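Local coordinates for lysine cyclodeaminase (Streptomyces pristinaespiralis, PDB 5YU3), which probably converts L-lysine to L-pipecolic acid with loss of ammonia, using a tightly held NAD, and also recognises L-ornithine and L-2,4-diaminobutyric acid, at residues E226-A235 against Q293-T302; T207-V218 against L237-L245. All blocks are in the same frame, centred on the assembly; numbering follows the deposited sequence.

Interaction 1 (E226-A235 against Q293-T302). With NA (sodium ion), chain E; NAD (nicotinamide-adenine-dinucleotide), chain F; PRO (proline), chain G.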
# COMPACT_ATOMS: atom_id res chain seq x y z
N GLU A 226 30.98 18.23 -22.90
CA GLU A 226 31.04 16.93 -23.55
C GLU A 226 30.84 15.79 -22.56
O GLU A 226 30.24 14.77 -22.90
CB GLU A 226 32.37 16.76 -24.28
CG GLU A 226 32.43 15.53 -25.17
CD GLU A 226 33.77 15.36 -25.84
OE1 GLU A 226 34.67 16.21 -25.59
OE2 GLU A 226 33.95 14.37 -26.59
N HIS A 227 31.33 15.95 -21.33
CA HIS A 227 31.32 14.90 -20.32
C HIS A 227 30.13 14.98 -19.37
O HIS A 227 30.09 14.21 -18.40
CB HIS A 227 32.61 14.96 -19.51
CG HIS A 227 32.83 16.29 -18.85
ND1 HIS A 227 33.40 17.36 -19.52
CD2 HIS A 227 32.53 16.73 -17.61
CE1 HIS A 227 33.46 18.40 -18.70
NE2 HIS A 227 32.94 18.04 -17.53
N LEU A 228 29.19 15.89 -19.61
CA LEU A 228 28.11 16.15 -18.65
C LEU A 228 27.38 14.88 -18.25
O LEU A 228 27.05 14.04 -19.10
CB LEU A 228 27.11 17.16 -19.24
CG LEU A 228 25.81 17.37 -18.46
CD1 LEU A 228 26.09 17.95 -17.07
CD2 LEU A 228 24.84 18.25 -19.22
N HIS A 229 27.15 14.72 -16.95
CA HIS A 229 26.24 13.72 -16.42
C HIS A 229 25.04 14.40 -15.77
O HIS A 229 25.22 15.32 -14.96
CB HIS A 229 26.91 12.80 -15.40
CG HIS A 229 25.95 11.87 -14.76
ND1 HIS A 229 25.30 10.88 -15.47
CD2 HIS A 229 25.46 11.81 -13.49
CE1 HIS A 229 24.48 10.23 -14.66
NE2 HIS A 229 24.56 10.77 -13.46
N ILE A 230 23.84 13.92 -16.08
CA ILE A 230 22.61 14.46 -15.51
C ILE A 230 21.93 13.38 -14.69
O ILE A 230 21.70 12.27 -15.19
CB ILE A 230 21.64 14.97 -16.59
CG1 ILE A 230 22.32 15.97 -17.52
CG2 ILE A 230 20.39 15.58 -15.92
CD1 ILE A 230 21.42 16.43 -18.68
N ASN A 231 21.59 13.70 -13.43
CA ASN A 231 20.65 12.89 -12.66
C ASN A 231 19.28 13.51 -12.85
O ASN A 231 19.01 14.61 -12.36
CB ASN A 231 21.04 12.84 -11.18
CG ASN A 231 22.46 12.39 -10.96
OD1 ASN A 231 22.81 11.23 -11.20
ND2 ASN A 231 23.31 13.32 -10.51
N ALA A 232 18.41 12.82 -13.60
CA ALA A 232 17.05 13.29 -13.85
C ALA A 232 16.17 12.69 -12.76
O ALA A 232 15.81 11.51 -12.80
CB ALA A 232 16.60 12.89 -15.25
N VAL A 233 15.84 13.50 -11.75
CA VAL A 233 15.30 12.95 -10.50
C VAL A 233 13.80 13.21 -10.43
O VAL A 233 13.05 12.41 -9.85
CB VAL A 233 16.02 13.55 -9.28
CG1 VAL A 233 15.36 13.11 -7.97
CG2 VAL A 233 17.49 13.14 -9.31
N GLY A 234 13.35 14.33 -11.01
CA GLY A 234 11.94 14.66 -11.01
C GLY A 234 11.11 13.53 -11.58
O GLY A 234 11.50 12.93 -12.58
N ALA A 235 9.99 13.21 -10.94
CA ALA A 235 9.18 12.05 -11.29
C ALA A 235 7.92 12.06 -10.44
O ALA A 235 8.01 12.13 -9.22
CB ALA A 235 9.92 10.73 -11.05
N GLN A 293 31.84 8.13 -18.83
CA GLN A 293 32.03 9.37 -18.08
C GLN A 293 32.34 10.53 -19.02
O GLN A 293 31.93 11.66 -18.75
CB GLN A 293 33.16 9.22 -17.06
CG GLN A 293 32.80 8.38 -15.85
CD GLN A 293 34.02 8.09 -14.99
OE1 GLN A 293 35.13 8.52 -15.31
NE2 GLN A 293 33.82 7.36 -13.90
N ASP A 294 33.03 10.25 -20.13
CA ASP A 294 33.53 11.30 -21.00
C ASP A 294 32.56 11.72 -22.09
O ASP A 294 32.93 12.56 -22.93
CB ASP A 294 34.86 10.86 -21.63
CG ASP A 294 35.91 10.58 -20.59
OD1 ASP A 294 35.97 11.33 -19.61
OD2 ASP A 294 36.65 9.59 -20.75
N THR A 295 31.34 11.18 -22.12
CA THR A 295 30.30 11.61 -23.02
C THR A 295 29.05 11.91 -22.22
O THR A 295 28.99 11.68 -21.01
CB THR A 295 30.00 10.56 -24.11
OG1 THR A 295 29.89 9.26 -23.53
CG2 THR A 295 31.11 10.53 -25.09
N LEU A 296 28.04 12.44 -22.91
CA LEU A 296 26.79 12.82 -22.24
C LEU A 296 26.08 11.59 -21.69
O LEU A 296 25.87 10.61 -22.41
CB LEU A 296 25.87 13.55 -23.23
CG LEU A 296 24.48 13.90 -22.70
CD1 LEU A 296 24.59 14.87 -21.53
CD2 LEU A 296 23.60 14.49 -23.82
N SER A 297 25.73 11.64 -20.41
CA SER A 297 25.02 10.54 -19.75
C SER A 297 23.85 11.09 -18.94
O SER A 297 23.87 12.22 -18.45
CB SER A 297 25.96 9.71 -18.84
OG SER A 297 26.68 10.54 -17.93
N VAL A 298 22.81 10.27 -18.82
CA VAL A 298 21.63 10.60 -18.03
C VAL A 298 21.29 9.40 -17.17
O VAL A 298 21.17 8.28 -17.68
CB VAL A 298 20.42 10.97 -18.90
CG1 VAL A 298 19.16 11.08 -18.03
CG2 VAL A 298 20.68 12.27 -19.66
N PHE A 299 21.14 9.63 -15.86
CA PHE A 299 20.58 8.65 -14.94
C PHE A 299 19.12 9.03 -14.76
O PHE A 299 18.81 10.09 -14.20
CB PHE A 299 21.33 8.64 -13.61
CG PHE A 299 20.62 7.91 -12.48
CD1 PHE A 299 20.02 6.67 -12.69
CD2 PHE A 299 20.57 8.46 -11.20
CE1 PHE A 299 19.37 5.99 -11.65
CE2 PHE A 299 19.93 7.79 -10.15
CZ PHE A 299 19.33 6.54 -10.37
N ASP A 300 18.23 8.19 -15.29
CA ASP A 300 16.79 8.40 -15.20
C ASP A 300 16.30 7.78 -13.89
O ASP A 300 16.13 6.56 -13.80
CB ASP A 300 16.08 7.78 -16.40
CG ASP A 300 14.64 8.22 -16.51
OD1 ASP A 300 14.25 9.17 -15.80
OD2 ASP A 300 13.90 7.64 -17.34
N SER A 301 16.09 8.62 -12.88
CA SER A 301 15.75 8.20 -11.53
C SER A 301 14.25 8.35 -11.32
O SER A 301 13.69 9.43 -11.54
CB SER A 301 16.53 9.02 -10.50
OG SER A 301 16.24 8.60 -9.17
N THR A 302 13.60 7.25 -10.91
CA THR A 302 12.20 7.28 -10.53
C THR A 302 11.97 6.86 -9.09
O THR A 302 10.91 7.18 -8.54
CB THR A 302 11.37 6.36 -11.45
OG1 THR A 302 11.81 5.00 -11.29
CG2 THR A 302 11.52 6.79 -12.90
NA NA E . 13.23 10.85 -13.79
PA NAD F . 9.85 20.41 -3.69
O1A NAD F . 8.47 20.95 -3.85
O2A NAD F . 10.55 20.48 -2.35
O5B NAD F . 10.81 21.19 -4.72
C5B NAD F . 10.49 21.24 -6.11
C4B NAD F . 11.01 22.57 -6.63
O4B NAD F . 10.88 22.60 -8.06
C3B NAD F . 10.19 23.75 -6.10
O3B NAD F . 11.05 24.65 -5.37
C2B NAD F . 9.63 24.40 -7.35
O2B NAD F . 9.57 25.82 -7.29
C1B NAD F . 10.63 23.96 -8.40
N9A NAD F . 10.18 24.01 -9.81
C8A NAD F . 8.96 23.75 -10.31
N7A NAD F . 8.96 23.89 -11.68
C5A NAD F . 10.22 24.24 -12.04
C6A NAD F . 10.94 24.55 -13.29
N6A NAD F . 10.31 24.50 -14.48
N1A NAD F . 12.26 24.85 -13.20
C2A NAD F . 12.93 24.90 -12.03
N3A NAD F . 12.34 24.65 -10.85
C4A NAD F . 11.02 24.31 -10.80
O3 NAD F . 9.82 18.86 -4.19
PN NAD F . 10.98 17.77 -4.06
O1N NAD F . 12.31 18.46 -4.22
O2N NAD F . 10.70 16.94 -2.82
O5D NAD F . 10.69 16.82 -5.32
C5D NAD F . 11.03 17.25 -6.64
C4D NAD F . 10.74 16.12 -7.63
O4D NAD F . 11.48 14.95 -7.27
C3D NAD F . 9.28 15.70 -7.59
O3D NAD F . 8.87 15.36 -8.94
C2D NAD F . 9.29 14.44 -6.77
O2D NAD F . 8.15 13.60 -6.99
C1D NAD F . 10.60 13.83 -7.25
N1N NAD F . 11.15 12.79 -6.40
C2N NAD F . 11.83 11.80 -6.99
C3N NAD F . 12.38 10.76 -6.25
C7N NAD F . 13.15 9.70 -6.95
O7N NAD F . 13.45 8.67 -6.37
N7N NAD F . 13.53 9.92 -8.22
C4N NAD F . 12.27 10.77 -4.85
C5N NAD F . 11.58 11.83 -4.27
C6N NAD F . 11.03 12.84 -5.06
N PRO G . 8.79 9.07 -6.53
CA PRO G . 8.95 9.23 -4.99
C PRO G . 9.60 7.95 -4.38
O PRO G . 9.45 7.86 -3.15
CB PRO G . 7.75 9.43 -4.59
CG PRO G . 7.11 10.33 -5.77
CD PRO G . 7.91 10.23 -6.79
OXT PRO G . 10.27 7.09 -5.06
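Five backbone hydrogen bonds tie 226-235 to 293-302 as neighbouring parallel strands. The donors step across in turn: Ser297 N to Leu228 O, Ile230 N to Ser297 O, Phe299 N to Ile230 O (2.8 Å), Ala232 N to Phe299 O and Ser301 N to Ala232 O.

Polar side chains meet on the His229 face of the sheet. His229 ND1 and Ser297 OG share a hydrogen bond of 2.8 Å at the edge of the imidazole. With CG anti to the backbone N (chi1 174°), the ring leans over the neighbouring strand, and CE1 comes within 3.7 Å of Phe299 CB. NE2 donates to Asn231 OD1 from above the amide carbonyl plane, 2.9 Å away, so the ring is gripped at both nitrogens. That same OD1 sits at the rim of the Phe299 ring, 3.6 Å from CD2. A leucine in place of His229 would probably leave Ser297 OG and Asn231 OD1 without this shared partner, though Ser130 and Ser206 would still hold Asn231 ND2. Helix 115-133 packs against this face.

On the opposite face Val298 CG2 lies 4.2 Å from Ile230 CB and Val298 CG1 reaches Ala232 CB, with Asp300 ending the row.

At the C-terminal ends of the strands, Ala232 O, Gly234 O, Ser301 O (2.7 Å) and Asp300 OD1 bind a sodium ion; the Asp300 carboxylate also accepts from Cys267 N and Glu266 N. Bound proline lies close by. The carboxamide N7N of NAD donates to Val233 O, 3.0 Å away, and to Ser301 OG. NAD at the C-terminal ends of parallel strands is typical of a Rossmann-fold dinucleotide site.

Interaction 2 (T207-V218 against L237-L245). With NAD (nicotinamide-adenine-dinucleotide), chain F.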
# COMPACT_ATOMS: atom_id res chain seq x y z
N THR A 207 18.32 17.47 -11.92
CA THR A 207 17.03 18.14 -12.06
C THR A 207 16.05 17.49 -11.09
O THR A 207 15.92 16.26 -11.07
CB THR A 207 16.49 18.08 -13.50
OG1 THR A 207 16.22 16.72 -13.87
CG2 THR A 207 17.51 18.66 -14.47
N ALA A 208 15.39 18.31 -10.26
CA ALA A 208 14.48 17.77 -9.25
C ALA A 208 13.44 18.87 -9.00
O ALA A 208 13.52 19.63 -8.02
CB ALA A 208 15.21 17.37 -7.96
N THR A 209 12.48 18.96 -9.92
CA THR A 209 11.50 20.03 -9.92
C THR A 209 10.10 19.45 -9.74
O THR A 209 9.85 18.28 -10.01
CB THR A 209 11.50 20.81 -11.25
OG1 THR A 209 10.86 20.00 -12.25
CG2 THR A 209 12.93 21.11 -11.68
N SER A 210 9.18 20.33 -9.33
CA SER A 210 7.75 20.02 -9.35
C SER A 210 7.08 20.58 -10.61
O SER A 210 5.94 21.05 -10.56
CB SER A 210 7.08 20.56 -8.09
OG SER A 210 7.42 21.93 -7.90
N VAL A 211 7.79 20.55 -11.74
CA VAL A 211 7.22 21.04 -13.00
C VAL A 211 5.98 20.22 -13.33
O VAL A 211 5.92 19.01 -13.08
CB VAL A 211 8.26 20.98 -14.13
CG1 VAL A 211 8.59 19.54 -14.50
CG2 VAL A 211 7.76 21.75 -15.37
N ALA A 212 4.98 20.89 -13.88
CA ALA A 212 3.72 20.23 -14.19
C ALA A 212 3.84 19.37 -15.45
O ALA A 212 4.77 19.50 -16.25
CB ALA A 212 2.60 21.26 -14.37
N VAL A 213 2.86 18.47 -15.62
CA VAL A 213 2.77 17.65 -16.81
C VAL A 213 2.77 18.54 -18.04
O VAL A 213 2.01 19.51 -18.13
CB VAL A 213 1.50 16.77 -16.76
CG1 VAL A 213 1.17 16.19 -18.15
CG2 VAL A 213 1.66 15.67 -15.73
N GLY A 214 3.65 18.22 -19.00
CA GLY A 214 3.68 18.91 -20.27
C GLY A 214 4.38 20.25 -20.28
O GLY A 214 4.39 20.91 -21.33
N GLN A 215 4.97 20.67 -19.16
CA GLN A 215 5.60 21.99 -19.08
C GLN A 215 7.12 21.92 -19.04
O GLN A 215 7.78 22.93 -18.76
CB GLN A 215 5.07 22.76 -17.87
CG GLN A 215 3.56 22.97 -17.88
CD GLN A 215 3.11 23.82 -19.05
OE1 GLN A 215 3.55 24.96 -19.22
NE2 GLN A 215 2.22 23.27 -19.88
N GLY A 216 7.71 20.75 -19.32
CA GLY A 216 9.12 20.67 -19.57
C GLY A 216 9.48 21.29 -20.92
O GLY A 216 8.60 21.71 -21.68
N PRO A 217 10.78 21.34 -21.22
CA PRO A 217 11.99 20.85 -20.36
C PRO A 217 12.30 21.97 -19.31
O PRO A 217 11.95 23.17 -19.51
CB PRO A 217 12.93 20.66 -21.19
CG PRO A 217 12.68 21.74 -22.36
CD PRO A 217 11.39 21.80 -22.52
N VAL A 218 12.94 21.58 -18.21
CA VAL A 218 13.41 22.54 -17.21
C VAL A 218 14.85 22.94 -17.46
O VAL A 218 15.33 23.90 -16.85
CB VAL A 218 13.28 21.98 -15.78
CG1 VAL A 218 11.86 21.48 -15.52
CG2 VAL A 218 14.32 20.88 -15.54
N LEU A 237 3.79 12.36 -12.04
CA LEU A 237 2.66 12.04 -12.91
C LEU A 237 3.15 11.57 -14.28
O LEU A 237 4.18 12.01 -14.78
CB LEU A 237 1.76 13.25 -13.08
CG LEU A 237 1.14 13.82 -11.80
CD1 LEU A 237 0.61 15.23 -12.03
CD2 LEU A 237 0.03 12.91 -11.30
N VAL A 238 2.38 10.66 -14.88
CA VAL A 238 2.61 10.34 -16.28
C VAL A 238 2.49 11.62 -17.09
O VAL A 238 1.57 12.41 -16.88
CB VAL A 238 1.63 9.26 -16.75
CG1 VAL A 238 1.66 9.12 -18.26
CG2 VAL A 238 1.95 7.93 -16.08
N GLY A 239 3.45 11.84 -17.99
CA GLY A 239 3.49 13.03 -18.82
C GLY A 239 4.37 14.14 -18.28
O GLY A 239 4.54 15.16 -18.96
N LYS A 240 4.92 13.97 -17.08
CA LYS A 240 5.87 14.92 -16.51
C LYS A 240 7.27 14.49 -16.91
O LYS A 240 7.67 13.36 -16.64
CB LYS A 240 5.74 14.98 -14.98
CG LYS A 240 6.75 15.91 -14.30
CD LYS A 240 7.73 15.16 -13.41
CE LYS A 240 8.62 16.13 -12.61
NZ LYS A 240 7.80 17.00 -11.69
N THR A 241 7.99 15.39 -17.58
CA THR A 241 9.39 15.18 -17.90
C THR A 241 10.15 16.47 -17.63
O THR A 241 9.55 17.55 -17.49
CB THR A 241 9.59 14.78 -19.37
OG1 THR A 241 9.01 15.79 -20.21
CG2 THR A 241 8.94 13.42 -19.67
N GLU A 242 11.47 16.35 -17.57
CA GLU A 242 12.32 17.50 -17.27
C GLU A 242 13.36 17.80 -18.33
O GLU A 242 13.82 18.95 -18.40
CB GLU A 242 13.04 17.29 -15.93
CG GLU A 242 12.07 17.23 -14.75
CD GLU A 242 12.77 17.03 -13.42
OE1 GLU A 242 13.71 16.21 -13.34
OE2 GLU A 242 12.37 17.71 -12.45
N LEU A 243 13.75 16.82 -19.15
CA LEU A 243 14.87 17.07 -20.04
C LEU A 243 14.40 17.22 -21.49
O LEU A 243 13.35 16.70 -21.88
CB LEU A 243 15.91 15.93 -19.99
CG LEU A 243 16.58 15.66 -18.64
CD1 LEU A 243 17.63 14.56 -18.78
CD2 LEU A 243 17.22 16.94 -18.12
N PRO A 244 15.17 17.93 -22.31
CA PRO A 244 14.78 18.07 -23.72
C PRO A 244 15.06 16.80 -24.50
O PRO A 244 16.07 16.13 -24.29
CB PRO A 244 15.64 19.24 -24.20
CG PRO A 244 16.81 19.35 -23.10
CD PRO A 244 16.41 18.72 -22.02
N LEU A 245 14.13 16.46 -25.40
CA LEU A 245 14.27 15.23 -26.17
C LEU A 245 15.60 15.17 -26.90
O LEU A 245 16.27 14.13 -26.92
CB LEU A 245 13.11 15.10 -27.17
CG LEU A 245 13.18 13.89 -28.10
CD1 LEU A 245 13.14 12.58 -27.29
CD2 LEU A 245 12.07 13.93 -29.15
PA NAD F . 9.85 20.41 -3.69
O1A NAD F . 8.47 20.95 -3.85
O2A NAD F . 10.55 20.48 -2.35
O5B NAD F . 10.81 21.19 -4.72
C5B NAD F . 10.49 21.24 -6.11
C4B NAD F . 11.01 22.57 -6.63
O4B NAD F . 10.88 22.60 -8.06
C3B NAD F . 10.19 23.75 -6.10
O3B NAD F . 11.05 24.65 -5.37
C2B NAD F . 9.63 24.40 -7.35
O2B NAD F . 9.57 25.82 -7.29
C1B NAD F . 10.63 23.96 -8.40
N9A NAD F . 10.18 24.01 -9.81
C8A NAD F . 8.96 23.75 -10.31
N7A NAD F . 8.96 23.89 -11.68
C5A NAD F . 10.22 24.24 -12.04
C6A NAD F . 10.94 24.55 -13.29
N6A NAD F . 10.31 24.50 -14.48
N1A NAD F . 12.26 24.85 -13.20
C2A NAD F . 12.93 24.90 -12.03
N3A NAD F . 12.34 24.65 -10.85
C4A NAD F . 11.02 24.31 -10.80
O3 NAD F . 9.82 18.86 -4.19
PN NAD F . 10.98 17.77 -4.06
O1N NAD F . 12.31 18.46 -4.22
O2N NAD F . 10.70 16.94 -2.82
O5D NAD F . 10.69 16.82 -5.32
C5D NAD F . 11.03 17.25 -6.64
C4D NAD F . 10.74 16.12 -7.63
O4D NAD F . 11.48 14.95 -7.27
C3D NAD F . 9.28 15.70 -7.59
O3D NAD F . 8.87 15.36 -8.94
C2D NAD F . 9.29 14.44 -6.77
O2D NAD F . 8.15 13.60 -6.99
C1D NAD F . 10.60 13.83 -7.25
N1N NAD F . 11.15 12.79 -6.40
C2N NAD F . 11.83 11.80 -6.99
C3N NAD F . 12.38 10.76 -6.25
C7N NAD F . 13.15 9.70 -6.95
O7N NAD F . 13.45 8.67 -6.37
N7N NAD F . 13.53 9.92 -8.22
C4N NAD F . 12.27 10.77 -4.85
C5N NAD F . 11.58 11.83 -4.27
C6N NAD F . 11.03 12.84 -5.06
O HOH W 1 6.64 18.04 -17.64
O HOH W 2 6.83 18.37 -20.70
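Glu242 and Lys240 plug into the loop 207-218, which leaves a strand of the Rossmann fold and runs along the NAD. The Glu242 carboxylate is gripped by two threonines. OE2 takes two bonds from Thr209, one from the backbone N, nearly in line with the C-O bond, and one from OG1 on the anti lone pair, each 2.8 Å. OE1 accepts from Thr207 OG1 at 2.6 Å, the hydroxyl standing above the carboxylate plane, and takes a weak bond from Gly234 N. Thr209 OG1 in turn accepts from Val211 N, closing an ST turn.

Lys240 bends at chi2 (-115°) and chi4, which brings NZ over to two carbonyls, Thr209 O (2.9 Å) and Val211 O, the latter met in the carbonyl plane on a lone pair. Asp236 completes its grip with a salt bridge, and a weak bond runs to NAD O3D. Ser210 N donates to NAD O4B, 3.1 Å away.

Two type II turns face each other beyond, where Gly214 N donates to Gly239 O and Val213 CG2 packs 3.6 Å from Leu237 CB. A water accepts from Thr241 N and donates to Ala212 O. At the far end, beside the cis-proline Pro217, Val218 N reaches Glu242 O at 2.8 Å.

Overall arrangement
The two interactions lie about 15 Å apart, centre to centre, in the NAD-binding domain: interaction 1 within its parallel seven-stranded sheet, interaction 2 in loops at the C-terminal edge of that sheet. Their segments alternate along the chain. Segment 207-218 leaves strand 204-207; 226-235 carries the adjacent strand 229-232; 237-245 comes next and leads into helix 245-250; 293-302 returns on the other flank of 229-232. Interaction 2 thus joins the loops that follow strands 204-207 and 229-232. They meet directly where Thr207 pairs by backbone with Asn231 and Val233. Interaction 1 reaches the nicotinamide, beside the bound proline, interaction 2 mainly follows the adenosine, and the two converge on the nicotinamide ribose.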